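Local atomic coordinates of voltage-sensor containing phosphatase (Ciona intestinalis, PDB entry 3V0D), a protein that probably removes phosphate from phosphoinositide lipids under the control of a membrane voltage sensor, through a PTEN-like phosphatase and C2 unit. Residues M91-N96 against S229-V234; P98-L103 against W293-L298; L141-K146 against K187-Y192; D148-A153 against R180-F185. The protein carries 1 engineered substitution. All blocks are in the same frame, centred on the assembly; numbering follows the deposited sequence. Where two conformers were deposited one is given.

From the N terminus, the chain first enters contact 1 at strand 87-92 and contact 2 at the start of helix 100-115. Contact 1 closes on the hairpin at residues 229-234, before contact 2 is completed at 293-298, so these two loops cross; both tie the phosphatase to the same four-stranded sheet of the C2 domain. Contact 3, which brings the ends of helices 131-143 and 176-191 together, lies nested inside both loops. Contact 4 is nested in turn within contact 3 and packs helix 150-161 on helix 176-191. That helix also reaches the C2 side, where Arg-180 and Tyr-184 bond to the backbone of Trp-293 and Asn-295.

Contact 1. Residues M91-N96 against S229-V234; sequences MIDDHN and SERQEV
Asp-93 OD1 is held by two groups, NH2 of Arg-231 and the hydroxyl of Ser-74. The modelled distance from Arg-231 NH2 to Asp-93 OD1 is 2.5 Å, short even for a salt bridge; because Arg-231 was deposited in two conformers, the exact length is doubtful. The arginine meets OD1 on its syn side, out of the carboxylate plane, and the N-H...O angle is only 132°. The two side chains reach for each other from opposite directions, with carboxylate and guanidinium planes almost perpendicular (81° apart). A bend at chi3 (81°) turns the arginine's end toward the acid, which leaves Arg-231 NH1 3.7 Å from Met-91 O, too far for a bond. Each partner projects from a turn. Asp-93 begins a type II turn whose last residue, Asn-96, donates through ND2 to Asp-94 O at 2.9 Å. Arg-231 sits in the type I' turn from Ser-229 to Gln-232. The contact thus joins the tip of a two-residue beta hairpin of the C2 domain to the loop after strand 87-92, which by family resemblance probably corresponds to the WPD loop of protein tyrosine phosphatases.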
loop_
_atom_site.group_PDB
_atom_site.type_symbol
_atom_site.label_atom_id
_atom_site.label_comp_id
_atom_site.label_asym_id
_atom_site.label_seq_id
_atom_site.Cartn_x
_atom_site.Cartn_y
_atom_site.Cartn_z
ATOM N N MET A 91 6.006 -9.655 -3.470
ATOM C CA MET A 91 5.733 -9.051 -4.775
ATOM C C MET A 91 4.693 -7.947 -4.625
ATOM O O MET A 91 3.502 -8.218 -4.670
ATOM C CB MET A 91 5.275 -10.134 -5.753
ATOM C CG MET A 91 6.334 -11.212 -5.955
ATOM S SD MET A 91 7.818 -10.643 -6.805
ATOM C CE MET A 91 7.287 -10.722 -8.512
ATOM N N ILE A 92 5.131 -6.730 -4.379
ATOM C CA ILE A 92 4.218 -5.591 -4.195
ATOM C C ILE A 92 4.482 -4.603 -5.328
ATOM O O ILE A 92 5.625 -4.215 -5.576
ATOM C CB ILE A 92 4.433 -4.896 -2.837
ATOM C CG1 ILE A 92 4.417 -5.919 -1.677
ATOM C CG2 ILE A 92 3.341 -3.843 -2.647
ATOM C CD1 ILE A 92 4.837 -5.312 -0.359
ATOM N N ASP A 93 3.425 -4.172 -6.028
ATOM C CA ASP A 93 3.595 -3.122 -7.026
ATOM C C ASP A 93 3.826 -1.778 -6.339
ATOM O O ASP A 93 3.242 -1.492 -5.282
ATOM C CB ASP A 93 2.347 -3.004 -7.893
ATOM C CG ASP A 93 2.074 -4.208 -8.748
ATOM O OD1 ASP A 93 2.926 -5.098 -8.912
ATOM O OD2 ASP A 93 0.950 -4.238 -9.311
ATOM N N ASP A 94 4.637 -0.930 -6.960
ATOM C CA ASP A 94 4.901 0.384 -6.388
ATOM C C ASP A 94 3.575 1.117 -6.163
ATOM O O ASP A 94 2.655 1.043 -7.002
ATOM C CB ASP A 94 5.823 1.171 -7.319
ATOM C CG ASP A 94 6.568 2.292 -6.616
ATOM O OD1 ASP A 94 7.383 2.960 -7.290
ATOM O OD2 ASP A 94 6.364 2.466 -5.402
ATOM N N HIS A 95 3.460 1.779 -5.016
ATOM C CA HIS A 95 2.241 2.548 -4.693
ATOM C C HIS A 95 1.038 1.659 -4.437
ATOM O O HIS A 95 -0.091 2.146 -4.458
ATOM C CB HIS A 95 1.909 3.636 -5.733
ATOM C CG HIS A 95 3.102 4.362 -6.197
ATOM N ND1 HIS A 95 3.911 5.105 -5.367
ATOM C CD2 HIS A 95 3.641 4.433 -7.425
ATOM C CE1 HIS A 95 4.910 5.608 -6.078
ATOM N NE2 HIS A 95 4.757 5.230 -7.336
ATOM N N ASN A 96 1.290 0.384 -4.133
ATOM C CA ASN A 96 0.238 -0.563 -3.843
ATOM C C ASN A 96 0.586 -1.356 -2.575
ATOM O O ASN A 96 1.490 -0.976 -1.825
ATOM C CB ASN A 96 -0.030 -1.442 -5.081
ATOM C CG ASN A 96 -0.732 -0.646 -6.171
ATOM O OD1 ASN A 96 -1.956 -0.481 -6.134
ATOM N ND2 ASN A 96 0.015 -0.128 -7.129
ATOM N N SER A 229 -8.603 -8.395 -9.120
ATOM C CA SER A 229 -8.424 -9.399 -8.089
ATOM C C SER A 229 -7.294 -10.303 -8.535
ATOM O O SER A 229 -7.316 -10.780 -9.669
ATOM C CB SER A 229 -9.690 -10.239 -7.946
ATOM O OG SER A 229 -9.492 -11.328 -7.069
ATOM N N GLU A 230 -6.324 -10.569 -7.664
ATOM C CA GLU A 230 -5.218 -11.476 -8.016
ATOM C C GLU A 230 -4.544 -11.079 -9.332
ATOM O O GLU A 230 -4.270 -11.916 -10.192
ATOM C CB GLU A 230 -5.677 -12.955 -7.996
ATOM C CG GLU A 230 -6.184 -13.360 -6.607
ATOM C CD GLU A 230 -6.808 -14.763 -6.530
ATOM O OE1 GLU A 230 -7.325 -15.121 -5.446
ATOM O OE2 GLU A 230 -6.801 -15.509 -7.535
ATOM N N ARG A 231 -4.341 -9.764 -9.479
ATOM C CA ARG A 231 -3.587 -9.176 -10.592
ATOM C C ARG A 231 -4.289 -9.330 -11.947
ATOM O O ARG A 231 -3.656 -9.216 -12.998
ATOM C CB ARG A 231 -2.133 -9.682 -10.622
ATOM C CG ARG A 231 -1.500 -9.711 -9.247
ATOM C CD ARG A 231 -0.097 -10.261 -9.295
ATOM N NE ARG A 231 0.874 -9.255 -9.726
ATOM C CZ ARG A 231 1.480 -8.376 -8.925
ATOM N NH1 ARG A 231 1.250 -8.351 -7.610
ATOM N NH2 ARG A 231 2.343 -7.518 -9.443
ATOM N N GLN A 232 -5.596 -9.568 -11.917
ATOM C CA GLN A 232 -6.379 -9.637 -13.147
ATOM C C GLN A 232 -7.603 -8.752 -13.041
ATOM O O GLN A 232 -8.244 -8.703 -11.990
ATOM C CB GLN A 232 -6.872 -11.078 -13.418
ATOM C CG GLN A 232 -5.782 -12.142 -13.530
ATOM C CD GLN A 232 -5.002 -12.032 -14.815
ATOM O OE1 GLN A 232 -5.547 -11.626 -15.844
ATOM N NE2 GLN A 232 -3.716 -12.396 -14.774
ATOM N N GLU A 233 -7.978 -8.119 -14.149
ATOM C CA GLU A 233 -9.260 -7.454 -14.226
ATOM C C GLU A 233 -10.380 -8.472 -14.118
ATOM O O GLU A 233 -10.394 -9.471 -14.867
ATOM C CB GLU A 233 -9.398 -6.698 -15.534
ATOM C CG GLU A 233 -10.769 -6.072 -15.731
ATOM C CD GLU A 233 -10.891 -5.389 -17.048
ATOM O OE1 GLU A 233 -11.517 -5.971 -17.936
ATOM O OE2 GLU A 233 -10.360 -4.289 -17.230
ATOM N N VAL A 234 -11.320 -8.238 -13.203
ATOM C CA VAL A 234 -12.498 -9.085 -13.082
ATOM C C VAL A 234 -13.789 -8.350 -13.458
ATOM O O VAL A 234 -14.792 -9.013 -13.702
ATOM C CB VAL A 234 -12.614 -9.822 -11.727
ATOM C CG1 VAL A 234 -11.386 -10.708 -11.502
ATOM C CG2 VAL A 234 -12.782 -8.847 -10.589
#

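Contact 2. Residues P98-L103 against W293-L298; sequences PTLVDL and WFNTSL
Leu-100 and Asn-295 cross obliquely, one leaving the first turn of a phosphatase helix and the other the edge strand 290-295 of a C2 sheet. The leucine touches chiefly through one methyl: Leu-100 CD1 lies 3.5 Å from Asn-295 ND2 and 3.9 Å from Asn-295 CB, packing along the asparagine side chain without a hydrogen bond. Asn-295 extends toward the helix because its CG stands opposite the backbone N (chi1 -174°), and both ends of its amide are tied down. Asn-295 OD1 accepts from Ser-297 N at 2.9 Å, closing an Asx turn where the chain leaves the strand, while ND2 donates to Asp-269 OD2. The second oxygen of Asp-269 receives Leu-100 N, and Tyr-181 OH also bonds to OD2, so one carboxylate binds helix start, asparagine and tyrosine together; its charge would probably suit the N-terminal end of helix 100-115. That end is also capped from within, since Thr-99 OG1 accepts from Asp-102 N at 3.0 Å. Leu-298 CD1 approaches Leu-100 CD1 to 4.0 Å, but Leu-298 has two conformers and this flank is less certain. Tyr-181 and Leu-196 pack on Leu-100 as well. This buried patch, apolar methyls beside a tethered amide and a shared carboxylate, forms part of the interface between phosphatase and C2 domain, the two-domain unit also seen in PTEN.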
loop_
_atom_site.group_PDB
_atom_site.type_symbol
_atom_site.label_atom_id
_atom_site.label_comp_id
_atom_site.label_asym_id
_atom_site.label_seq_id
_atom_site.Cartn_x
_atom_site.Cartn_y
_atom_site.Cartn_z
ATOM N N PRO A 98 0.705 -5.315 -0.290
ATOM C CA PRO A 98 0.730 -6.780 -0.343
ATOM C C PRO A 98 -0.687 -7.319 -0.103
ATOM O O PRO A 98 -1.511 -6.672 0.547
ATOM C CB PRO A 98 1.613 -7.135 0.859
ATOM C CG PRO A 98 1.319 -6.057 1.861
ATOM C CD PRO A 98 1.191 -4.794 1.010
ATOM N N THR A 99 -0.924 -8.543 -0.554
ATOM C CA THR A 99 -2.117 -9.230 -0.082
ATOM C C THR A 99 -1.977 -9.472 1.428
ATOM O O THR A 99 -0.854 -9.553 1.953
ATOM C CB THR A 99 -2.354 -10.557 -0.805
ATOM O OG1 THR A 99 -1.270 -11.447 -0.496
ATOM C CG2 THR A 99 -2.531 -10.364 -2.301
ATOM N N LEU A 100 -3.103 -9.638 2.122
ATOM C CA LEU A 100 -3.008 -9.970 3.546
ATOM C C LEU A 100 -2.345 -11.309 3.748
ATOM O O LEU A 100 -1.549 -11.454 4.683
ATOM C CB LEU A 100 -4.350 -9.865 4.279
ATOM C CG LEU A 100 -4.906 -8.446 4.449
ATOM C CD1 LEU A 100 -6.220 -8.520 5.214
ATOM C CD2 LEU A 100 -3.932 -7.513 5.158
ATOM N N VAL A 101 -2.613 -12.280 2.870
ATOM C CA VAL A 101 -1.899 -13.552 2.957
ATOM C C VAL A 101 -0.395 -13.314 2.890
ATOM O O VAL A 101 0.378 -13.867 3.689
ATOM C CB VAL A 101 -2.381 -14.512 1.869
ATOM C CG1 VAL A 101 -1.420 -15.681 1.690
ATOM C CG2 VAL A 101 -3.773 -15.005 2.194
ATOM N N ASP A 102 0.064 -12.524 1.918
ATOM C CA ASP A 102 1.492 -12.273 1.797
ATOM C C ASP A 102 2.058 -11.487 2.963
ATOM O O ASP A 102 3.189 -11.725 3.390
ATOM C CB ASP A 102 1.828 -11.542 0.506
ATOM C CG ASP A 102 1.742 -12.429 -0.734
ATOM O OD1 ASP A 102 1.442 -13.614 -0.608
ATOM O OD2 ASP A 102 1.980 -11.921 -1.842
ATOM N N LEU A 103 1.292 -10.533 3.492
ATOM C CA LEU A 103 1.742 -9.787 4.654
ATOM C C LEU A 103 1.926 -10.718 5.860
ATOM O O LEU A 103 2.957 -10.632 6.555
ATOM C CB LEU A 103 0.756 -8.668 4.966
ATOM C CG LEU A 103 1.127 -7.738 6.135
ATOM C CD1 LEU A 103 2.487 -7.090 5.951
ATOM C CD2 LEU A 103 0.035 -6.691 6.324
ATOM N N TRP A 293 -7.522 -0.042 -2.347
ATOM C CA TRP A 293 -7.618 -1.456 -1.994
ATOM C C TRP A 293 -8.472 -1.660 -0.769
ATOM O O TRP A 293 -8.458 -0.849 0.164
ATOM C CB TRP A 293 -6.250 -2.016 -1.663
ATOM C CG TRP A 293 -5.290 -2.114 -2.792
ATOM C CD1 TRP A 293 -4.518 -1.125 -3.351
ATOM C CD2 TRP A 293 -4.899 -3.320 -3.438
ATOM N NE1 TRP A 293 -3.673 -1.650 -4.305
ATOM C CE2 TRP A 293 -3.897 -3.001 -4.372
ATOM C CE3 TRP A 293 -5.298 -4.658 -3.302
ATOM C CZ2 TRP A 293 -3.272 -3.963 -5.153
ATOM C CZ3 TRP A 293 -4.679 -5.614 -4.078
ATOM C CH2 TRP A 293 -3.671 -5.258 -4.993
ATOM N N PHE A 294 -9.145 -2.798 -0.707
ATOM C CA PHE A 294 -9.776 -3.253 0.517
ATOM C C PHE A 294 -9.771 -4.778 0.530
ATOM O O PHE A 294 -9.586 -5.415 -0.502
ATOM C CB PHE A 294 -11.209 -2.699 0.672
ATOM C CG PHE A 294 -12.179 -3.272 -0.316
ATOM C CD1 PHE A 294 -12.991 -4.344 0.034
ATOM C CD2 PHE A 294 -12.245 -2.800 -1.624
ATOM C CE1 PHE A 294 -13.855 -4.905 -0.879
ATOM C CE2 PHE A 294 -13.111 -3.373 -2.559
ATOM C CZ PHE A 294 -13.922 -4.424 -2.183
ATOM N N ASN A 295 -10.008 -5.357 1.705
ATOM C CA ASN A 295 -10.109 -6.804 1.836
ATOM C C ASN A 295 -11.538 -7.182 2.200
ATOM O O ASN A 295 -12.127 -6.631 3.142
ATOM C CB ASN A 295 -9.114 -7.322 2.873
ATOM C CG ASN A 295 -9.096 -8.852 2.911
ATOM O OD1 ASN A 295 -10.033 -9.471 3.407
ATOM N ND2 ASN A 295 -8.066 -9.457 2.357
ATOM N N THR A 296 -12.109 -8.106 1.426
ATOM C CA THR A 296 -13.523 -8.456 1.628
ATOM C C THR A 296 -13.837 -8.956 3.043
ATOM O O THR A 296 -14.926 -8.754 3.549
ATOM C CB THR A 296 -13.997 -9.499 0.617
ATOM O OG1 THR A 296 -13.250 -10.709 0.786
ATOM C CG2 THR A 296 -13.884 -9.015 -0.815
ATOM N N SER A 297 -12.872 -9.614 3.684
ATOM C CA SER A 297 -13.073 -10.163 5.029
ATOM C C SER A 297 -13.199 -9.124 6.095
ATOM O O SER A 297 -13.679 -9.414 7.196
ATOM C CB SER A 297 -11.905 -11.016 5.434
ATOM O OG SER A 297 -11.827 -12.097 4.583
ATOM N N LEU A 298 -12.719 -7.922 5.803
ATOM C CA LEU A 298 -12.676 -6.851 6.774
ATOM C C LEU A 298 -13.762 -5.814 6.531
ATOM O O LEU A 298 -13.897 -4.866 7.292
ATOM C CB LEU A 298 -11.263 -6.334 7.041
ATOM C CG LEU A 298 -10.339 -7.412 7.625
ATOM C CD1 LEU A 298 -8.927 -6.885 7.636
ATOM C CD2 LEU A 298 -10.720 -7.825 9.030
#

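Contact 3. Residues L141-K146 against K187-Y192; sequences LLEDGK and KIKKNY. With PO4 (phosphate ion), chain D.
The last turns of helices 131-143 and 176-191 come together with Glu-143 CA and Lys-189 CA 7.7 Å apart. Lys-189 spans the gap: its chain, extended from chi1 to chi3, carries Lys-189 CE to 3.4 Å from Leu-142 O, and a bend at chi4 (61°) then turns NZ toward Glu-143. The two side chains cross at about a right angle, and the salt bridge is weak, with Lys-189 NZ 3.4 Å from Glu-143 OE2; Lys-189 also has a second conformer. The other oxygen of Glu-143, OE1, forms a salt bridge with Lys-111, so two lysines share the carboxylate. A positive charge beside the C-terminal carbonyls of helix 131-143 would probably be favourable. Beyond the contact, Lys-146 NZ binds Asp-144 OD1 at 3.0 Å and O4 of a phosphate ion, probably from the crystallisation liquor, at 2.8 Å. Gly-145, with positive phi, is the first residue to leave helical backbone angles: Gly-145 N bonds to Leu-142 O at 3.1 Å and Lys-146 N more weakly to Leu-141 O, a Schellman motif.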
loop_
_atom_site.group_PDB
_atom_site.type_symbol
_atom_site.label_atom_id
_atom_site.label_comp_id
_atom_site.label_asym_id
_atom_site.label_seq_id
_atom_site.Cartn_x
_atom_site.Cartn_y
_atom_site.Cartn_z
ATOM N N LEU A 141 6.893 -3.657 13.418
ATOM C CA LEU A 141 7.013 -2.989 14.701
ATOM C C LEU A 141 5.813 -3.235 15.593
ATOM O O LEU A 141 5.964 -3.334 16.812
ATOM C CB LEU A 141 7.263 -1.498 14.505
ATOM C CG LEU A 141 8.591 -1.163 13.857
ATOM C CD1 LEU A 141 8.637 0.317 13.480
ATOM C CD2 LEU A 141 9.791 -1.606 14.741
ATOM N N LEU A 142 4.624 -3.352 14.996
ATOM C CA LEU A 142 3.434 -3.758 15.728
ATOM C C LEU A 142 3.581 -5.194 16.225
ATOM O O LEU A 142 3.284 -5.505 17.383
ATOM C CB LEU A 142 2.187 -3.676 14.846
ATOM C CG LEU A 142 1.660 -2.297 14.525
ATOM C CD1 LEU A 142 0.548 -2.387 13.483
ATOM C CD2 LEU A 142 1.191 -1.579 15.793
ATOM N N GLU A 143 4.000 -6.097 15.340
ATOM C CA GLU A 143 4.187 -7.507 15.743
ATOM C C GLU A 143 5.176 -7.620 16.903
ATOM O O GLU A 143 4.966 -8.406 17.832
ATOM C CB GLU A 143 4.689 -8.331 14.562
ATOM C CG GLU A 143 4.960 -9.788 14.971
ATOM C CD GLU A 143 3.748 -10.513 15.538
ATOM O OE1 GLU A 143 3.938 -11.516 16.276
ATOM O OE2 GLU A 143 2.614 -10.082 15.261
ATOM N N ASP A 144 6.248 -6.842 16.844
ATOM C CA ASP A 144 7.305 -6.911 17.825
ATOM C C ASP A 144 6.950 -6.178 19.106
ATOM O O ASP A 144 7.706 -6.226 20.059
ATOM C CB ASP A 144 8.583 -6.325 17.212
ATOM C CG ASP A 144 9.855 -6.840 17.864
ATOM O OD1 ASP A 144 10.813 -6.043 17.925
ATOM O OD2 ASP A 144 9.899 -8.024 18.294
ATOM N N GLY A 145 5.817 -5.487 19.146
ATOM C CA GLY A 145 5.296 -4.894 20.372
ATOM C C GLY A 145 5.817 -3.521 20.724
ATOM O O GLY A 145 5.476 -3.014 21.769
ATOM N N LYS A 146 6.623 -2.920 19.851
ATOM C CA LYS A 146 7.154 -1.582 20.113
ATOM C C LYS A 146 6.057 -0.524 20.138
ATOM O O LYS A 146 6.174 0.490 20.851
ATOM C CB LYS A 146 8.257 -1.242 19.105
ATOM C CG LYS A 146 9.570 -1.968 19.528
ATOM C CD LYS A 146 10.695 -1.962 18.546
ATOM C CE LYS A 146 11.949 -2.568 19.182
ATOM N NZ LYS A 146 11.777 -3.930 19.754
ATOM N N LYS A 187 -5.658 -4.939 13.319
ATOM C CA LYS A 187 -6.929 -5.596 13.612
ATOM C C LYS A 187 -6.774 -7.113 13.666
ATOM O O LYS A 187 -7.405 -7.785 14.507
ATOM C CB LYS A 187 -7.987 -5.206 12.575
ATOM C CG LYS A 187 -9.385 -5.744 12.865
ATOM C CD LYS A 187 -10.465 -5.089 12.015
ATOM C CE LYS A 187 -10.654 -3.617 12.372
ATOM N NZ LYS A 187 -10.943 -3.415 13.830
ATOM N N ILE A 188 -5.974 -7.675 12.767
ATOM C CA ILE A 188 -5.712 -9.107 12.764
ATOM C C ILE A 188 -5.035 -9.543 14.076
ATOM O O ILE A 188 -5.429 -10.539 14.697
ATOM C CB ILE A 188 -4.890 -9.475 11.526
ATOM C CG1 ILE A 188 -5.818 -9.449 10.322
ATOM C CG2 ILE A 188 -4.206 -10.844 11.683
ATOM C CD1 ILE A 188 -5.128 -9.473 8.979
ATOM N N LYS A 189 -4.029 -8.789 14.512
ATOM C CA LYS A 189 -3.368 -9.095 15.780
ATOM C C LYS A 189 -4.316 -8.975 16.951
ATOM O O LYS A 189 -4.323 -9.833 17.836
ATOM C CB LYS A 189 -2.104 -8.223 15.897
ATOM C CG LYS A 189 -1.177 -8.514 17.062
ATOM C CD LYS A 189 0.100 -7.680 16.982
ATOM C CE LYS A 189 0.995 -7.898 18.188
ATOM N NZ LYS A 189 1.454 -9.286 18.337
ATOM N N LYS A 190 -5.114 -7.913 16.978
ATOM C CA LYS A 190 -5.932 -7.644 18.149
ATOM C C LYS A 190 -7.188 -8.492 18.214
ATOM O O LYS A 190 -7.587 -8.890 19.316
ATOM C CB LYS A 190 -6.286 -6.161 18.221
ATOM C CG LYS A 190 -5.115 -5.276 18.609
ATOM C CD LYS A 190 -5.531 -3.825 18.792
ATOM C CE LYS A 190 -4.343 -2.978 19.254
ATOM N NZ LYS A 190 -4.683 -1.536 19.376
ATOM N N ASN A 191 -7.809 -8.797 17.078
ATOM C CA ASN A 191 -9.133 -9.414 17.058
ATOM C C ASN A 191 -9.189 -10.818 16.510
ATOM O O ASN A 191 -10.174 -11.528 16.755
ATOM C CB ASN A 191 -10.126 -8.541 16.272
ATOM C CG ASN A 191 -10.302 -7.141 16.885
ATOM O OD1 ASN A 191 -9.863 -6.866 18.005
ATOM N ND2 ASN A 191 -10.958 -6.263 16.146
ATOM N N TYR A 192 -8.158 -11.218 15.767
ATOM C CA TYR A 192 -8.149 -12.521 15.110
ATOM C C TYR A 192 -6.988 -13.386 15.563
ATOM O O TYR A 192 -6.688 -14.401 14.948
ATOM C CB TYR A 192 -8.138 -12.346 13.584
ATOM C CG TYR A 192 -9.413 -11.729 13.064
ATOM C CD1 TYR A 192 -10.505 -12.526 12.752
ATOM C CD2 TYR A 192 -9.534 -10.349 12.905
ATOM C CE1 TYR A 192 -11.671 -11.962 12.259
ATOM C CE2 TYR A 192 -10.696 -9.777 12.402
ATOM C CZ TYR A 192 -11.768 -10.599 12.099
ATOM O OH TYR A 192 -12.926 -10.044 11.596
HETATM P P PO4 D . 15.531 -4.911 19.942
HETATM O O1 PO4 D . 15.073 -6.329 19.700
HETATM O O2 PO4 D . 16.777 -5.014 20.801
HETATM O O3 PO4 D . 15.865 -4.319 18.588
HETATM O O4 PO4 D . 14.460 -4.135 20.637
#

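Contact 4. Residues D148-A153 against R180-F185; sequences DTAKEA and RYVGYF
Ala-150 CB meets Val-182 CG1 at 3.7 Å and also lies 3.9 Å from Gly-183 N, resting where helix 176-191 carries no side chain. The backbones come close there, with Ala-150 CA 5.5 Å from Gly-183 CA. Val-182 sends CG1 toward the alanine by placing it opposite its own backbone N (chi1 -177°), and its side chain packs on Ser-139 and Leu-142 of helix 131-143 as well. In the next shell, Ala-150 is the first residue of its helix and Thr-149 the N-cap. Thr-149 OG1 accepts from Glu-152 N at 3.2 Å and donates its hydroxyl hydrogen bond to Glu-152 OE1, 2.7 Å away, on the anti lone pair. Farther along helix 176-191, Glu-186 takes Ala-150 N through OE1, a second acceptor at the opening of helix 150-161. No hydrogen bond links 148-153 to 180-185, so their direct contact is van der Waals packing of small groups; the polar bonds lie one shell out, and the one from Ala-150 N to Glu-186 OE1 probably holds the start of the helix against helix 176-191.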
loop_
_atom_site.group_PDB
_atom_site.type_symbol
_atom_site.label_atom_id
_atom_site.label_comp_id
_atom_site.label_asym_id
_atom_site.label_seq_id
_atom_site.Cartn_x
_atom_site.Cartn_y
_atom_site.Cartn_z
ATOM N N ASP A 148 1.517 -0.241 19.835
ATOM C CA ASP A 148 0.222 -0.897 19.973
ATOM C C ASP A 148 -0.761 -0.497 18.870
ATOM O O ASP A 148 -1.781 -1.163 18.682
ATOM C CB ASP A 148 -0.453 -0.475 21.316
ATOM C CG ASP A 148 0.290 -0.925 22.564
ATOM O OD1 ASP A 148 0.219 -0.192 23.585
ATOM O OD2 ASP A 148 0.886 -2.022 22.564
ATOM N N THR A 149 -0.488 0.631 18.201
ATOM C CA THR A 149 -1.397 1.168 17.176
ATOM C C THR A 149 -0.648 1.370 15.870
ATOM O O THR A 149 0.538 1.745 15.850
ATOM C CB THR A 149 -2.051 2.501 17.597
ATOM O OG1 THR A 149 -1.081 3.568 17.609
ATOM C CG2 THR A 149 -2.739 2.371 18.956
ATOM N N ALA A 150 -1.350 1.124 14.764
ATOM C CA ALA A 150 -0.793 1.381 13.439
ATOM C C ALA A 150 -0.351 2.824 13.304
ATOM O O ALA A 150 0.711 3.091 12.744
ATOM C CB ALA A 150 -1.798 1.017 12.359
ATOM N N LYS A 151 -1.147 3.769 13.824
ATOM C CA LYS A 151 -0.787 5.169 13.695
ATOM C C LYS A 151 0.596 5.454 14.282
ATOM O O LYS A 151 1.410 6.132 13.656
ATOM C CB LYS A 151 -1.844 6.039 14.362
ATOM C CG LYS A 151 -1.636 7.530 14.187
ATOM C CD LYS A 151 -2.637 8.323 15.022
ATOM C CE LYS A 151 -2.453 9.831 14.845
ATOM N NZ LYS A 151 -1.194 10.382 15.452
ATOM N N GLU A 152 0.852 4.964 15.497
ATOM C CA GLU A 152 2.131 5.224 16.132
ATOM C C GLU A 152 3.259 4.536 15.375
ATOM O O GLU A 152 4.339 5.112 15.228
ATOM C CB GLU A 152 2.129 4.789 17.584
ATOM C CG GLU A 152 1.343 5.709 18.455
ATOM C CD GLU A 152 1.126 5.093 19.804
ATOM O OE1 GLU A 152 0.335 4.127 19.876
ATOM O OE2 GLU A 152 1.742 5.546 20.794
ATOM N N ALA A 153 3.045 3.303 14.912
ATOM C CA ALA A 153 4.102 2.604 14.199
ATOM C C ALA A 153 4.434 3.327 12.893
ATOM O O ALA A 153 5.617 3.532 12.563
ATOM C CB ALA A 153 3.697 1.177 13.924
ATOM N N ARG A 180 -4.121 1.837 5.383
ATOM C CA ARG A 180 -5.218 0.941 5.689
ATOM C C ARG A 180 -4.711 -0.477 5.974
ATOM O O ARG A 180 -5.229 -1.147 6.866
ATOM C CB ARG A 180 -6.216 0.964 4.540
ATOM C CG ARG A 180 -7.370 0.010 4.705
ATOM C CD ARG A 180 -8.546 0.356 3.778
ATOM N NE ARG A 180 -8.175 0.833 2.447
ATOM C CZ ARG A 180 -8.139 2.105 2.040
ATOM N NH1 ARG A 180 -7.767 2.336 0.803
ATOM N NH2 ARG A 180 -8.473 3.140 2.812
ATOM N N TYR A 181 -3.737 -0.951 5.204
ATOM C CA TYR A 181 -3.264 -2.321 5.350
ATOM C C TYR A 181 -2.475 -2.523 6.638
ATOM O O TYR A 181 -2.564 -3.595 7.246
ATOM C CB TYR A 181 -2.521 -2.779 4.077
ATOM C CG TYR A 181 -3.502 -3.388 3.091
ATOM C CD1 TYR A 181 -4.591 -2.654 2.594
ATOM C CD2 TYR A 181 -3.405 -4.733 2.734
ATOM C CE1 TYR A 181 -5.528 -3.214 1.789
ATOM C CE2 TYR A 181 -4.386 -5.329 1.925
ATOM C CZ TYR A 181 -5.448 -4.562 1.473
ATOM O OH TYR A 181 -6.453 -5.123 0.715
ATOM N N VAL A 182 -1.725 -1.509 7.094
ATOM C CA VAL A 182 -1.111 -1.606 8.420
ATOM C C VAL A 182 -2.232 -1.688 9.472
ATOM O O VAL A 182 -2.139 -2.449 10.445
ATOM C CB VAL A 182 -0.113 -0.466 8.707
ATOM C CG1 VAL A 182 0.541 -0.658 10.061
ATOM C CG2 VAL A 182 0.952 -0.397 7.613
ATOM N N GLY A 183 -3.306 -0.916 9.281
ATOM C CA GLY A 183 -4.458 -0.989 10.173
ATOM C C GLY A 183 -5.113 -2.353 10.157
ATOM O O GLY A 183 -5.526 -2.864 11.203
ATOM N N TYR A 184 -5.222 -2.967 8.980
ATOM C CA TYR A 184 -5.719 -4.325 8.894
ATOM C C TYR A 184 -4.851 -5.281 9.715
ATOM O O TYR A 184 -5.380 -6.164 10.415
ATOM C CB TYR A 184 -5.733 -4.807 7.459
ATOM C CG TYR A 184 -6.833 -4.282 6.547
ATOM C CD1 TYR A 184 -6.734 -4.515 5.177
ATOM C CD2 TYR A 184 -7.973 -3.614 7.012
ATOM C CE1 TYR A 184 -7.753 -4.164 4.305
ATOM C CE2 TYR A 184 -9.001 -3.249 6.141
ATOM C CZ TYR A 184 -8.899 -3.561 4.787
ATOM O OH TYR A 184 -9.897 -3.254 3.887
ATOM N N PHE A 185 -3.523 -5.140 9.630
ATOM C CA PHE A 185 -2.656 -5.987 10.426
ATOM C C PHE A 185 -2.899 -5.787 11.930
ATOM O O PHE A 185 -2.967 -6.753 12.683
ATOM C CB PHE A 185 -1.183 -5.782 10.058
ATOM C CG PHE A 185 -0.303 -6.709 10.837
ATOM C CD1 PHE A 185 -0.369 -8.088 10.638
ATOM C CD2 PHE A 185 0.524 -6.224 11.851
ATOM C CE1 PHE A 185 0.358 -8.961 11.453
ATOM C CE2 PHE A 185 1.269 -7.095 12.628
ATOM C CZ PHE A 185 1.202 -8.451 12.430
#